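PDB 5WPW: cocosin 1 acidic chain from Cocos nucifera, which serves as a seed storage protein of the 11S globulin family, a hexameric nutrient reservoir of the coconut and a potential food allergen. Local coordinates for residues Gly22-Phe27 with Ile42-Glu47; Arg61-Val66 with Ala136-Asp141; Ile46-Leu51 with Glu131-Ala136; Arg18-Val23 with Asp207-Ile212; His153-Leu158 with Ser174-Ile179. The protein carries 2 engineered substitutions. One frame throughout, in Å; residues are numbered along the deposited sequence.

Contact 1 (Gly22-Phe27 with Ile42-Glu47)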
# COMPACT_ATOMS: atom_id res chain seq x y z
N GLY A 22 -3.13 33.47 -29.40
CA GLY A 22 -2.85 32.09 -29.74
C GLY A 22 -4.08 31.43 -30.33
O GLY A 22 -5.10 32.08 -30.55
N VAL A 23 -3.93 30.13 -30.61
CA VAL A 23 -4.98 29.28 -31.18
C VAL A 23 -4.99 27.92 -30.48
O VAL A 23 -3.95 27.41 -30.04
CB VAL A 23 -4.83 29.06 -32.71
CG1 VAL A 23 -4.48 30.34 -33.44
CG2 VAL A 23 -3.82 27.97 -33.01
N THR A 24 -6.18 27.34 -30.40
CA THR A 24 -6.41 26.01 -29.83
C THR A 24 -7.03 25.11 -30.89
O THR A 24 -8.11 25.40 -31.39
CB THR A 24 -7.33 26.08 -28.61
OG1 THR A 24 -6.81 27.04 -27.67
CG2 THR A 24 -7.43 24.72 -27.93
N ASP A 25 -6.34 24.02 -31.22
CA ASP A 25 -6.80 23.04 -32.20
C ASP A 25 -7.39 21.86 -31.45
O ASP A 25 -6.74 21.33 -30.55
CB ASP A 25 -5.65 22.57 -33.09
CG ASP A 25 -5.00 23.69 -33.83
OD1 ASP A 25 -5.70 24.69 -34.09
OD2 ASP A 25 -3.79 23.59 -34.12
N TYR A 26 -8.60 21.46 -31.80
CA TYR A 26 -9.24 20.33 -31.13
C TYR A 26 -9.30 19.13 -32.07
O TYR A 26 -9.85 19.23 -33.17
CB TYR A 26 -10.64 20.70 -30.63
CG TYR A 26 -10.71 21.88 -29.67
CD1 TYR A 26 -10.65 23.19 -30.15
CD2 TYR A 26 -10.87 21.70 -28.30
CE1 TYR A 26 -10.73 24.28 -29.29
CE2 TYR A 26 -10.95 22.78 -27.42
CZ TYR A 26 -10.87 24.08 -27.93
OH TYR A 26 -10.95 25.19 -27.09
N PHE A 27 -8.75 18.00 -31.63
CA PHE A 27 -9.07 16.75 -32.30
C PHE A 27 -10.46 16.31 -31.88
O PHE A 27 -10.97 16.72 -30.84
CB PHE A 27 -8.05 15.65 -31.98
CG PHE A 27 -6.64 15.96 -32.42
CD1 PHE A 27 -5.87 16.88 -31.74
CD2 PHE A 27 -6.07 15.28 -33.50
CE1 PHE A 27 -4.57 17.15 -32.14
CE2 PHE A 27 -4.78 15.53 -33.90
CZ PHE A 27 -4.02 16.48 -33.21
N ILE A 42 -5.97 18.00 -27.47
CA ILE A 42 -5.99 19.37 -27.97
C ILE A 42 -4.55 19.81 -28.20
O ILE A 42 -3.62 19.37 -27.51
CB ILE A 42 -6.72 20.35 -27.02
CG1 ILE A 42 -5.86 20.71 -25.82
CG2 ILE A 42 -8.06 19.79 -26.56
CD1 ILE A 42 -6.62 21.51 -24.76
N ARG A 43 -4.37 20.64 -29.21
CA ARG A 43 -3.10 21.31 -29.46
C ARG A 43 -3.31 22.80 -29.29
O ARG A 43 -4.29 23.36 -29.79
CB ARG A 43 -2.57 21.01 -30.87
CG ARG A 43 -1.20 21.64 -31.13
CD ARG A 43 -0.88 21.76 -32.61
NE ARG A 43 -0.72 20.44 -33.21
CZ ARG A 43 -1.19 20.11 -34.41
NH1 ARG A 43 -1.84 21.01 -35.13
NH2 ARG A 43 -1.01 18.87 -34.88
N ARG A 44 -2.39 23.45 -28.59
CA ARG A 44 -2.42 24.90 -28.41
C ARG A 44 -1.15 25.55 -28.91
O ARG A 44 -0.05 25.02 -28.72
CB ARG A 44 -2.61 25.27 -26.95
CG ARG A 44 -3.98 25.63 -26.60
CD ARG A 44 -3.98 26.28 -25.26
NE ARG A 44 -4.45 25.38 -24.23
CZ ARG A 44 -5.73 25.15 -23.97
NH1 ARG A 44 -6.07 24.32 -23.01
NH2 ARG A 44 -6.66 25.77 -24.68
N VAL A 45 -1.30 26.72 -29.53
CA VAL A 45 -0.17 27.58 -29.85
C VAL A 45 -0.38 28.89 -29.10
O VAL A 45 -1.44 29.51 -29.22
CB VAL A 45 -0.05 27.84 -31.37
CG1 VAL A 45 1.00 28.90 -31.62
CG2 VAL A 45 0.34 26.58 -32.07
N ILE A 46 0.62 29.28 -28.32
CA ILE A 46 0.55 30.46 -27.46
C ILE A 46 1.65 31.40 -27.92
O ILE A 46 2.84 31.13 -27.70
CB ILE A 46 0.70 30.12 -25.97
CG1 ILE A 46 -0.38 29.14 -25.51
CG2 ILE A 46 0.66 31.36 -25.11
CD1 ILE A 46 -0.15 28.63 -24.10
N GLU A 47 1.26 32.51 -28.57
CA GLU A 47 2.22 33.48 -29.04
C GLU A 47 3.01 34.04 -27.86
O GLU A 47 2.57 33.93 -26.71
CB GLU A 47 1.53 34.62 -29.78
CG GLU A 47 0.52 34.19 -30.82
CD GLU A 47 1.12 33.30 -31.87
OE1 GLU A 47 0.36 32.49 -32.46
OE2 GLU A 47 2.35 33.39 -32.11

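Contact 2 (Arg61-Val66 with Ala136-Asp141)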
# COMPACT_ATOMS: atom_id res chain seq x y z
N ARG A 61 -4.70 15.15 -17.09
CA ARG A 61 -4.05 15.33 -18.39
C ARG A 61 -2.54 15.30 -18.29
O ARG A 61 -1.95 15.53 -17.23
CB ARG A 61 -4.51 16.64 -19.05
CG ARG A 61 -3.69 17.82 -18.68
CD ARG A 61 -4.35 19.09 -19.15
NE ARG A 61 -5.30 19.56 -18.16
CZ ARG A 61 -5.85 20.76 -18.18
NH1 ARG A 61 -5.53 21.62 -19.15
NH2 ARG A 61 -6.70 21.11 -17.23
N LEU A 62 -1.89 14.99 -19.43
CA LEU A 62 -0.47 15.20 -19.64
C LEU A 62 -0.34 16.18 -20.79
O LEU A 62 -1.05 16.05 -21.79
CB LEU A 62 0.26 13.91 -20.03
CG LEU A 62 0.35 12.80 -18.99
CD1 LEU A 62 1.38 11.78 -19.46
CD2 LEU A 62 0.71 13.38 -17.64
N VAL A 63 0.50 17.20 -20.59
CA VAL A 63 0.83 18.19 -21.61
C VAL A 63 2.26 17.94 -22.07
O VAL A 63 3.16 17.82 -21.23
CB VAL A 63 0.67 19.62 -21.07
CG1 VAL A 63 0.92 20.63 -22.20
CG2 VAL A 63 -0.70 19.80 -20.44
N TYR A 64 2.48 17.86 -23.37
CA TYR A 64 3.84 17.80 -23.89
C TYR A 64 4.17 19.12 -24.58
O TYR A 64 3.45 19.54 -25.48
CB TYR A 64 4.04 16.65 -24.89
CG TYR A 64 5.46 16.57 -25.43
CD1 TYR A 64 6.53 16.16 -24.63
CD2 TYR A 64 5.73 16.90 -26.75
CE1 TYR A 64 7.83 16.09 -25.13
CE2 TYR A 64 7.02 16.83 -27.26
CZ TYR A 64 8.06 16.43 -26.45
OH TYR A 64 9.33 16.37 -26.96
N ILE A 65 5.28 19.75 -24.17
CA ILE A 65 5.75 21.01 -24.77
C ILE A 65 6.55 20.64 -26.02
O ILE A 65 7.71 20.23 -25.93
CB ILE A 65 6.58 21.84 -23.80
CG1 ILE A 65 5.84 22.07 -22.47
CG2 ILE A 65 6.94 23.24 -24.43
CD1 ILE A 65 4.54 22.68 -22.64
N VAL A 66 5.91 20.74 -27.19
CA VAL A 66 6.57 20.52 -28.47
C VAL A 66 7.59 21.62 -28.75
O VAL A 66 8.66 21.36 -29.32
CB VAL A 66 5.51 20.45 -29.59
CG1 VAL A 66 6.18 20.33 -30.98
CG2 VAL A 66 4.56 19.27 -29.38
N ALA A 136 1.83 23.31 -27.42
CA ALA A 136 1.56 22.29 -26.42
C ALA A 136 0.60 21.26 -26.98
O ALA A 136 -0.41 21.62 -27.60
CB ALA A 136 0.95 22.92 -25.15
N ILE A 137 0.89 19.97 -26.77
CA ILE A 137 -0.06 18.93 -27.11
C ILE A 137 -0.53 18.28 -25.81
O ILE A 137 0.30 17.85 -24.99
CB ILE A 137 0.52 17.88 -28.07
CG1 ILE A 137 -0.42 16.70 -28.10
CG2 ILE A 137 1.89 17.45 -27.63
CD1 ILE A 137 -0.19 15.74 -29.17
N THR A 138 -1.84 18.26 -25.61
CA THR A 138 -2.47 17.81 -24.37
C THR A 138 -3.36 16.61 -24.61
O THR A 138 -4.22 16.65 -25.51
CB THR A 138 -3.31 18.94 -23.77
OG1 THR A 138 -2.43 19.94 -23.28
CG2 THR A 138 -4.20 18.40 -22.66
N VAL A 139 -3.20 15.56 -23.80
CA VAL A 139 -4.07 14.39 -23.85
C VAL A 139 -4.79 14.31 -22.50
O VAL A 139 -4.14 14.28 -21.45
CB VAL A 139 -3.30 13.09 -24.14
CG1 VAL A 139 -4.24 11.92 -24.26
CG2 VAL A 139 -2.45 13.21 -25.42
N LEU A 140 -6.12 14.36 -22.53
CA LEU A 140 -6.96 14.32 -21.34
C LEU A 140 -7.62 12.95 -21.22
O LEU A 140 -8.28 12.49 -22.16
CB LEU A 140 -8.04 15.40 -21.40
CG LEU A 140 -7.66 16.89 -21.34
CD1 LEU A 140 -8.13 17.63 -22.57
CD2 LEU A 140 -8.26 17.49 -20.06
N ASP A 141 -7.46 12.29 -20.07
CA ASP A 141 -8.04 10.94 -19.92
C ASP A 141 -9.44 11.08 -19.36
O ASP A 141 -9.65 11.09 -18.16
CB ASP A 141 -7.16 10.05 -19.06
CG ASP A 141 -7.65 8.60 -19.01
OD1 ASP A 141 -8.66 8.28 -19.69
OD2 ASP A 141 -7.03 7.78 -18.31
O HOH W 1 -3.62 22.11 -21.26

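Contact 3 (Ile46-Leu51 with Glu131-Ala136)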
# COMPACT_ATOMS: atom_id res chain seq x y z
N ILE A 46 0.62 29.28 -28.32
CA ILE A 46 0.55 30.46 -27.46
C ILE A 46 1.65 31.40 -27.92
O ILE A 46 2.84 31.13 -27.70
CB ILE A 46 0.70 30.12 -25.97
CG1 ILE A 46 -0.38 29.14 -25.51
CG2 ILE A 46 0.66 31.36 -25.11
CD1 ILE A 46 -0.15 28.63 -24.10
N GLU A 47 1.26 32.51 -28.57
CA GLU A 47 2.22 33.48 -29.04
C GLU A 47 3.01 34.04 -27.86
O GLU A 47 2.57 33.93 -26.71
CB GLU A 47 1.53 34.62 -29.78
CG GLU A 47 0.52 34.19 -30.82
CD GLU A 47 1.12 33.30 -31.87
OE1 GLU A 47 0.36 32.49 -32.46
OE2 GLU A 47 2.35 33.39 -32.11
N PRO A 48 4.17 34.62 -28.13
CA PRO A 48 4.90 35.31 -27.07
C PRO A 48 4.02 36.34 -26.38
O PRO A 48 3.17 36.97 -27.01
CB PRO A 48 6.08 35.95 -27.81
CG PRO A 48 6.29 35.06 -28.99
CD PRO A 48 4.94 34.56 -29.39
N ARG A 49 4.19 36.45 -25.06
CA ARG A 49 3.43 37.32 -24.17
C ARG A 49 1.96 36.92 -24.06
O ARG A 49 1.14 37.68 -23.52
CB ARG A 49 3.56 38.80 -24.59
CG ARG A 49 4.77 39.51 -23.95
CD ARG A 49 6.06 38.70 -24.09
NE ARG A 49 7.23 39.41 -23.56
CZ ARG A 49 8.40 38.83 -23.31
NH1 ARG A 49 8.57 37.53 -23.53
NH2 ARG A 49 9.40 39.55 -22.82
N GLY A 50 1.59 35.72 -24.52
CA GLY A 50 0.24 35.21 -24.37
C GLY A 50 0.09 34.42 -23.08
O GLY A 50 0.96 33.62 -22.72
N LEU A 51 -1.03 34.64 -22.41
CA LEU A 51 -1.39 33.99 -21.15
C LEU A 51 -2.61 33.11 -21.40
O LEU A 51 -3.65 33.59 -21.86
CB LEU A 51 -1.68 35.04 -20.07
CG LEU A 51 -2.40 34.60 -18.79
CD1 LEU A 51 -1.43 33.80 -17.91
CD2 LEU A 51 -2.93 35.82 -18.07
N GLU A 131 10.35 34.34 -26.89
CA GLU A 131 9.99 35.08 -28.09
C GLU A 131 9.52 34.19 -29.23
O GLU A 131 9.08 34.71 -30.26
CB GLU A 131 11.17 35.94 -28.57
CG GLU A 131 10.71 37.25 -29.21
CD GLU A 131 10.23 38.29 -28.20
OE1 GLU A 131 9.11 38.81 -28.37
OE2 GLU A 131 10.98 38.59 -27.24
N ASN A 132 9.59 32.89 -29.07
CA ASN A 132 9.00 31.98 -30.03
C ASN A 132 7.67 31.45 -29.49
O ASN A 132 7.45 31.43 -28.27
CB ASN A 132 9.95 30.82 -30.32
CG ASN A 132 10.12 29.88 -29.13
OD1 ASN A 132 9.65 28.75 -29.16
ND2 ASN A 132 10.79 30.35 -28.07
N PRO A 133 6.73 31.05 -30.34
CA PRO A 133 5.46 30.54 -29.84
C PRO A 133 5.65 29.22 -29.10
O PRO A 133 6.54 28.43 -29.41
CB PRO A 133 4.61 30.35 -31.11
CG PRO A 133 5.37 31.09 -32.21
CD PRO A 133 6.80 31.01 -31.81
N VAL A 134 4.81 29.00 -28.10
CA VAL A 134 4.73 27.71 -27.42
C VAL A 134 3.72 26.86 -28.17
O VAL A 134 2.65 27.34 -28.57
CB VAL A 134 4.34 27.88 -25.94
CG1 VAL A 134 3.93 26.53 -25.33
CG2 VAL A 134 5.48 28.52 -25.15
N VAL A 135 4.07 25.60 -28.42
CA VAL A 135 3.13 24.64 -28.98
C VAL A 135 3.02 23.50 -27.96
O VAL A 135 4.02 22.84 -27.65
CB VAL A 135 3.58 24.14 -30.36
CG1 VAL A 135 2.52 23.23 -30.94
CG2 VAL A 135 3.81 25.34 -31.30
N ALA A 136 1.83 23.31 -27.42
CA ALA A 136 1.56 22.29 -26.42
C ALA A 136 0.60 21.26 -26.98
O ALA A 136 -0.41 21.62 -27.60
CB ALA A 136 0.95 22.92 -25.15

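Contact 4 (Arg18-Val23 with Asp207-Ile212)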
# COMPACT_ATOMS: atom_id res chain seq x y z
N ARG A 18 -9.59 30.64 -32.67
CA ARG A 18 -8.53 31.62 -32.58
C ARG A 18 -8.80 32.58 -31.42
O ARG A 18 -9.90 33.13 -31.29
CB ARG A 18 -8.36 32.41 -33.88
CG ARG A 18 -7.04 33.13 -33.92
CD ARG A 18 -6.73 33.77 -35.27
NE ARG A 18 -5.66 33.10 -36.01
CZ ARG A 18 -4.41 32.91 -35.59
NH1 ARG A 18 -3.54 32.29 -36.37
NH2 ARG A 18 -4.02 33.33 -34.39
N SER A 19 -7.81 32.74 -30.56
CA SER A 19 -7.83 33.70 -29.48
C SER A 19 -6.92 34.88 -29.83
O SER A 19 -6.26 34.89 -30.88
CB SER A 19 -7.39 33.04 -28.17
OG SER A 19 -8.34 32.11 -27.69
N GLU A 20 -6.88 35.86 -28.93
CA GLU A 20 -6.09 37.07 -29.14
C GLU A 20 -4.61 36.77 -29.29
O GLU A 20 -3.95 37.31 -30.19
CB GLU A 20 -6.33 38.04 -27.97
CG GLU A 20 -5.61 39.36 -28.07
CD GLU A 20 -5.92 40.26 -26.88
OE1 GLU A 20 -5.48 39.94 -25.75
OE2 GLU A 20 -6.61 41.28 -27.08
N ALA A 21 -4.06 35.90 -28.44
CA ALA A 21 -2.62 35.64 -28.40
C ALA A 21 -2.29 34.17 -28.65
O ALA A 21 -1.27 33.67 -28.16
CB ALA A 21 -2.03 36.09 -27.07
N GLY A 22 -3.13 33.47 -29.40
CA GLY A 22 -2.85 32.09 -29.74
C GLY A 22 -4.08 31.43 -30.33
O GLY A 22 -5.10 32.08 -30.55
N VAL A 23 -3.93 30.13 -30.61
CA VAL A 23 -4.98 29.28 -31.18
C VAL A 23 -4.99 27.92 -30.48
O VAL A 23 -3.95 27.41 -30.04
CB VAL A 23 -4.83 29.06 -32.71
CG1 VAL A 23 -4.48 30.34 -33.44
CG2 VAL A 23 -3.82 27.97 -33.01
N ASP A 207 -15.88 40.17 -22.84
CA ASP A 207 -14.53 39.84 -23.29
C ASP A 207 -14.58 39.21 -24.68
O ASP A 207 -15.43 38.37 -24.98
CB ASP A 207 -13.87 38.89 -22.28
CG ASP A 207 -12.35 38.87 -22.40
OD1 ASP A 207 -11.82 39.23 -23.47
OD2 ASP A 207 -11.68 38.46 -21.41
N THR A 208 -13.66 39.64 -25.55
CA THR A 208 -13.56 39.08 -26.89
C THR A 208 -12.21 38.40 -27.14
O THR A 208 -11.94 37.98 -28.26
CB THR A 208 -13.81 40.16 -27.95
OG1 THR A 208 -13.96 39.54 -29.23
CG2 THR A 208 -12.65 41.13 -28.03
N ARG A 209 -11.37 38.27 -26.11
CA ARG A 209 -10.02 37.76 -26.31
C ARG A 209 -9.96 36.23 -26.40
O ARG A 209 -9.01 35.70 -26.98
CB ARG A 209 -9.11 38.24 -25.18
CG ARG A 209 -9.13 39.75 -24.95
CD ARG A 209 -8.33 40.13 -23.71
NE ARG A 209 -8.97 39.66 -22.48
CZ ARG A 209 -8.35 39.59 -21.31
NH1 ARG A 209 -7.08 39.95 -21.21
NH2 ARG A 209 -8.99 39.15 -20.23
N GLY A 210 -10.93 35.51 -25.85
CA GLY A 210 -10.77 34.06 -25.79
C GLY A 210 -9.93 33.64 -24.59
O GLY A 210 -9.72 34.42 -23.65
N GLU A 211 -9.43 32.39 -24.63
CA GLU A 211 -8.73 31.83 -23.48
C GLU A 211 -7.21 32.00 -23.54
O GLU A 211 -6.52 31.63 -22.59
CB GLU A 211 -9.08 30.35 -23.32
CG GLU A 211 -8.65 29.50 -24.47
CD GLU A 211 -8.55 28.03 -24.10
OE1 GLU A 211 -8.48 27.71 -22.89
OE2 GLU A 211 -8.52 27.20 -25.03
N ILE A 212 -6.67 32.56 -24.62
CA ILE A 212 -5.27 32.95 -24.68
C ILE A 212 -5.24 34.44 -24.99
O ILE A 212 -5.63 34.84 -26.09
CB ILE A 212 -4.48 32.15 -25.72
CG1 ILE A 212 -4.70 30.65 -25.52
CG2 ILE A 212 -3.02 32.53 -25.65
CD1 ILE A 212 -4.27 29.80 -26.73
O HOH W 2 -5.22 41.43 -23.47

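Contact 5 (His153-Leu158 with Ser174-Ile179)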
# COMPACT_ATOMS: atom_id res chain seq x y z
N HIS A 153 -14.52 15.97 -22.47
CA HIS A 153 -13.72 17.01 -21.83
C HIS A 153 -14.60 18.19 -21.42
O HIS A 153 -15.08 18.94 -22.27
CB HIS A 153 -12.63 17.52 -22.77
CG HIS A 153 -11.80 18.60 -22.16
ND1 HIS A 153 -11.20 19.59 -22.90
CD2 HIS A 153 -11.48 18.84 -20.87
CE1 HIS A 153 -10.52 20.39 -22.09
NE2 HIS A 153 -10.69 19.96 -20.85
N ARG A 154 -14.81 18.36 -20.11
CA ARG A 154 -15.50 19.53 -19.58
C ARG A 154 -14.45 20.45 -18.98
O ARG A 154 -13.79 20.10 -17.99
CB ARG A 154 -16.54 19.14 -18.52
CG ARG A 154 -17.30 17.81 -18.74
CD ARG A 154 -18.71 17.99 -19.34
NE ARG A 154 -19.52 18.99 -18.64
CZ ARG A 154 -20.64 18.75 -17.96
NH1 ARG A 154 -21.13 17.52 -17.85
NH2 ARG A 154 -21.29 19.76 -17.38
N GLN A 155 -14.30 21.64 -19.58
CA GLN A 155 -13.39 22.67 -19.10
C GLN A 155 -14.17 23.79 -18.41
O GLN A 155 -15.14 24.30 -18.97
CB GLN A 155 -12.57 23.25 -20.26
CG GLN A 155 -11.25 23.86 -19.82
CD GLN A 155 -10.81 25.01 -20.72
OE1 GLN A 155 -11.59 25.53 -21.51
NE2 GLN A 155 -9.55 25.40 -20.59
N PHE A 156 -13.72 24.15 -17.21
CA PHE A 156 -14.36 25.16 -16.36
C PHE A 156 -13.41 26.34 -16.29
O PHE A 156 -12.39 26.27 -15.60
CB PHE A 156 -14.64 24.61 -14.96
CG PHE A 156 -15.60 23.44 -14.93
CD1 PHE A 156 -15.22 22.19 -15.39
CD2 PHE A 156 -16.88 23.59 -14.40
CE1 PHE A 156 -16.12 21.11 -15.33
CE2 PHE A 156 -17.77 22.53 -14.33
CZ PHE A 156 -17.40 21.28 -14.80
N LEU A 157 -13.74 27.42 -16.98
CA LEU A 157 -12.90 28.62 -16.97
C LEU A 157 -13.10 29.38 -15.66
O LEU A 157 -14.23 29.60 -15.23
CB LEU A 157 -13.25 29.53 -18.14
CG LEU A 157 -13.00 28.97 -19.52
CD1 LEU A 157 -13.89 29.71 -20.51
CD2 LEU A 157 -11.53 29.13 -19.86
N LEU A 158 -12.00 29.77 -15.02
CA LEU A 158 -12.10 30.66 -13.88
C LEU A 158 -12.21 32.12 -14.32
O LEU A 158 -12.72 32.96 -13.57
CB LEU A 158 -10.89 30.49 -12.95
CG LEU A 158 -10.76 29.25 -12.05
CD1 LEU A 158 -9.74 29.50 -10.93
CD2 LEU A 158 -12.09 28.84 -11.48
N SER A 174 -21.68 29.93 -30.26
CA SER A 174 -21.31 29.10 -29.12
C SER A 174 -20.11 29.68 -28.38
O SER A 174 -18.98 29.57 -28.87
CB SER A 174 -21.01 27.66 -29.57
OG SER A 174 -19.84 27.61 -30.38
N ILE A 175 -20.35 30.30 -27.22
CA ILE A 175 -19.27 30.86 -26.41
C ILE A 175 -19.46 30.40 -24.97
O ILE A 175 -20.51 30.67 -24.36
CB ILE A 175 -19.21 32.40 -26.49
CG1 ILE A 175 -18.79 32.84 -27.89
CG2 ILE A 175 -18.22 32.94 -25.47
CD1 ILE A 175 -18.11 34.21 -27.96
N LYS A 176 -18.45 29.73 -24.43
CA LYS A 176 -18.47 29.22 -23.06
C LYS A 176 -18.04 30.32 -22.10
O LYS A 176 -16.97 30.92 -22.26
CB LYS A 176 -17.56 28.00 -22.95
CG LYS A 176 -16.83 27.82 -21.63
CD LYS A 176 -15.63 26.89 -21.81
CE LYS A 176 -16.04 25.53 -22.36
NZ LYS A 176 -16.69 24.67 -21.33
N GLU A 177 -18.87 30.58 -21.09
CA GLU A 177 -18.59 31.60 -20.09
C GLU A 177 -17.78 31.02 -18.93
O GLU A 177 -17.71 29.80 -18.73
CB GLU A 177 -19.90 32.20 -19.56
CG GLU A 177 -20.79 32.82 -20.63
CD GLU A 177 -20.35 34.23 -20.98
OE1 GLU A 177 -19.40 34.73 -20.35
OE2 GLU A 177 -20.95 34.85 -21.89
N ASN A 178 -17.15 31.90 -18.17
CA ASN A 178 -16.45 31.45 -16.99
C ASN A 178 -17.46 31.16 -15.88
O ASN A 178 -18.60 31.61 -15.92
CB ASN A 178 -15.41 32.48 -16.55
CG ASN A 178 -16.03 33.67 -15.87
OD1 ASN A 178 -16.19 33.69 -14.66
ND2 ASN A 178 -16.38 34.67 -16.66
N ILE A 179 -17.02 30.39 -14.89
CA ILE A 179 -17.97 29.87 -13.90
C ILE A 179 -18.54 30.98 -13.05
O ILE A 179 -19.68 30.87 -12.57
CB ILE A 179 -17.28 28.81 -13.03
CG1 ILE A 179 -15.98 29.38 -12.49
CG2 ILE A 179 -16.99 27.58 -13.88
CD1 ILE A 179 -15.55 28.77 -11.19
O HOH W 3 -16.86 22.01 -21.55
O HOH W 4 -16.37 27.76 -18.08

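Contact 1 (Gly22-Phe27 with Ile42-Glu47)
Four backbone hydrogen bonds tie Gly22-Phe27 to Ile42-Glu47 as antiparallel strands. Val23 and Val45 form one hydrogen-bonded pair, Asp25 and Arg43 the next, and the shortest bond runs from Asp25 N to Arg43 O at 2.6 Å, nearly along the C=O axis. On the face carrying Val23, Asp25, Arg43 and Val45, the valines lie side by side, CG2 of Val23 against CB of Val45 at 4.1 Å. Next to them Asp25 OD2 meets Arg43 NH1 at 3.4 Å in a salt bridge whose hydrogen bond is weak; OD2 lies near the guanidinium plane, although the carboxylate itself stands 88° from it. Arg43 has CG anti to its backbone N (chi1 -177°) and bends at chi3, which brings NH2 near Phe27 CZ. The two strands are neighbours in a sheet of the N-terminal cupin domain, flanked by strands 15-19 and 134-140. On the other face Thr24 OG1 rests 3.3 Å from Arg44 CG, and CD2 of the Tyr26 ring touches Ile42 CG2 at 3.8 Å. Farther out, Glu211 ties the polar ends on this face: its carboxylate forms a salt bridge with Arg44 NH2 and a hydrogen bond with Thr24 OG1, while Tyr26 OH bonds to Gln162.

Contact 2 (Arg61-Val66 with Ala136-Asp141)
The Arg61 guanidinium carries Leu140 CD2 over one face, 4.1 Å from NE, and a water in its plane at the edge. That water accepts from Arg61 NH1 at 2.9 Å and also hydrogen-bonds to Thr138 OG1. The other flat group, the Tyr64 ring, meets Ile137 CG2 at its edge; the same methyl lies 3.6 Å from Tyr64 CB and also touches Val66 CG2. With CG in the crowded position between backbone N and carbonyl carbon (chi1 88°), Arg61 passes obliquely across Thr138, its CD 3.6 Å from Thr138 CG2. The antiparallel strands are joined by two hydrogen-bonded pairs, Leu62 with Val139 and Tyr64 with Ile137, the straightest link being Tyr64 N to Ile137 O at 2.7 Å (175°). Leu62, Tyr64 and Val139 turn to strand 357-364 of the second cupin domain. One sheet face thus gives apolar packing between domains; the other mixes aliphatic contacts, such as Val63 CG1 on Ala136 CB, with the water-bridged Arg61 and Thr138.

Contact 3 (Ile46-Leu51 with Glu131-Ala136)
Ile46 and Val134 form a single antiparallel hydrogen-bonded pair, beyond which Ile46-Leu51 turns away through a type II turn from Glu47 to Gly50. The two bonds of the pair differ in approach: Ile46 N reaches Val134 O at 2.8 Å in the carbonyl plane, whereas Val134 N, 2.9 Å from Ile46 O, sits 30° above the plane of that carbonyl. Ile46 O takes a further hydrogen bond from Asn128 ND2, so two donors hold it. The side chains of the pair stand together on one face, CB to CB at 4.3 Å. Past the pair, the ring of Pro48 carries the packing. Its CG presses on the backbone of Glu131, 3.1 Å from the carbonyl O, while CD of Pro48 lies 4.1 Å from Pro133 N. Pro133 is met from another side by Glu47: the chain bend at chi2 (-58°) swings the carboxylate back, and OE2 comes to 3.8 Å from Pro133 CG, crossing it obliquely. At the outer end Arg49 and Glu131 may attract each other weakly, Arg49 NH1 being 4.5 Å from Glu131 OE2, though no N-H points at that oxygen. Within the turn, Gly50 N closes on Glu47 O at 3.0 Å. Here the paired ends of two neighbouring inner strands meet a type II turn, which carries strand 40-46 into strand 50-57 of the other sheet of the N-terminal cupin barrel.

Contact 4 (Arg18-Val23 with Asp207-Ile212)
Ile212 and Ser19 make the compact side of this contact. CG2 of Ile212, anti to its backbone N, touches Ala21 O at 3.3 Å. Ser19 CB is wedged between two carbonyls, Arg209 O and Ile212 O, both at 3.3 Å. Each carbonyl also accepts a bond: Glu20 N binds Arg209 O in its plane at 2.9 Å, and Ala21 N meets Ile212 O from well above the carbonyl plane. A CB on Gly210 would clash with Ser19 OG and, at these backbone angles, jam against the preceding carbonyl O. The looser, solvent side is that of Glu20, whose OE1 lies 3.5 Å from Arg209 CD, accepts from Arg214 N and is bridged by a water to Arg209 NH1. Arg209, by contrast, is held: it grips Asp207 side-on, NE to OD1 and NH2 to OD2, both at 3.0 Å, and NH1 bonds to Asn391 O of the second subunit. The loop after helix 196-202 thus packs against the turn joining strands 15-19 and 22-26, where the loop runs into strand 212-214.

Contact 5 (His153-Leu158 with Ser174-Ile179)
Lys176 NZ is held by three partners: Gln155 O at 2.8 Å, in the carbonyl plane, a water at 2.7 Å, and the backbone O of Asp325 of the second subunit. The water also accepts from Gln155 N, so the ammonium is linked to both carbonyl and amide of Gln155. Bends at chi3 and chi4 (-58° and -75°) curl the lysine to this point, and on the way its CD passes obliquely over Leu157 CD1 at 3.6 Å. A second water lies between the two segments, accepting from Leu157 N and donating to Glu177 O. Strands 155-157 and 175-177 run 63° apart and are not sheet partners: the first pairs with strand 50-57 of the N-terminal cupin domain, the second with strand 161-163. The direct backbone bond between the segments comes after strand 175-177, from Ile179 N to Leu157 O, 2.9 Å and nearly along the C=O axis. Ile179 then packs on both neighbours of Leu157. Its CG2 lies at the edge of the Phe156 ring, 3.9 Å from CB, and its CD1 presses tightly on Leu158 CD2 at 3.5 Å. The second subunit covers this region, with Trp303 of that chain on Leu158 and Asp324 on Ile179.

Contacts 1, 2 and 3 lie on one antiparallel sheet of the N-terminal cupin domain, in which strands 22-26, 40-46, 134-140 and 61-67 stand side by side. Contacts 1 and 2 have centres about 11 Å apart and are joined where strands 40-46 and 134-140 pair. Contact 3 shares Ile46 and Glu47 with contact 1 and Ala136 with contact 2, and its segments alternate along the chain with those of contact 2. Contact 4 shares Gly22 and Val23, on strand 22-26, with contact 1 and closes a long loop that encloses contacts 2, 3 and 5. Contact 5 has its centre about 14 Å from that of contact 4; both touch the second subunit, whereas contacts 1 and 2 lie within the subunit.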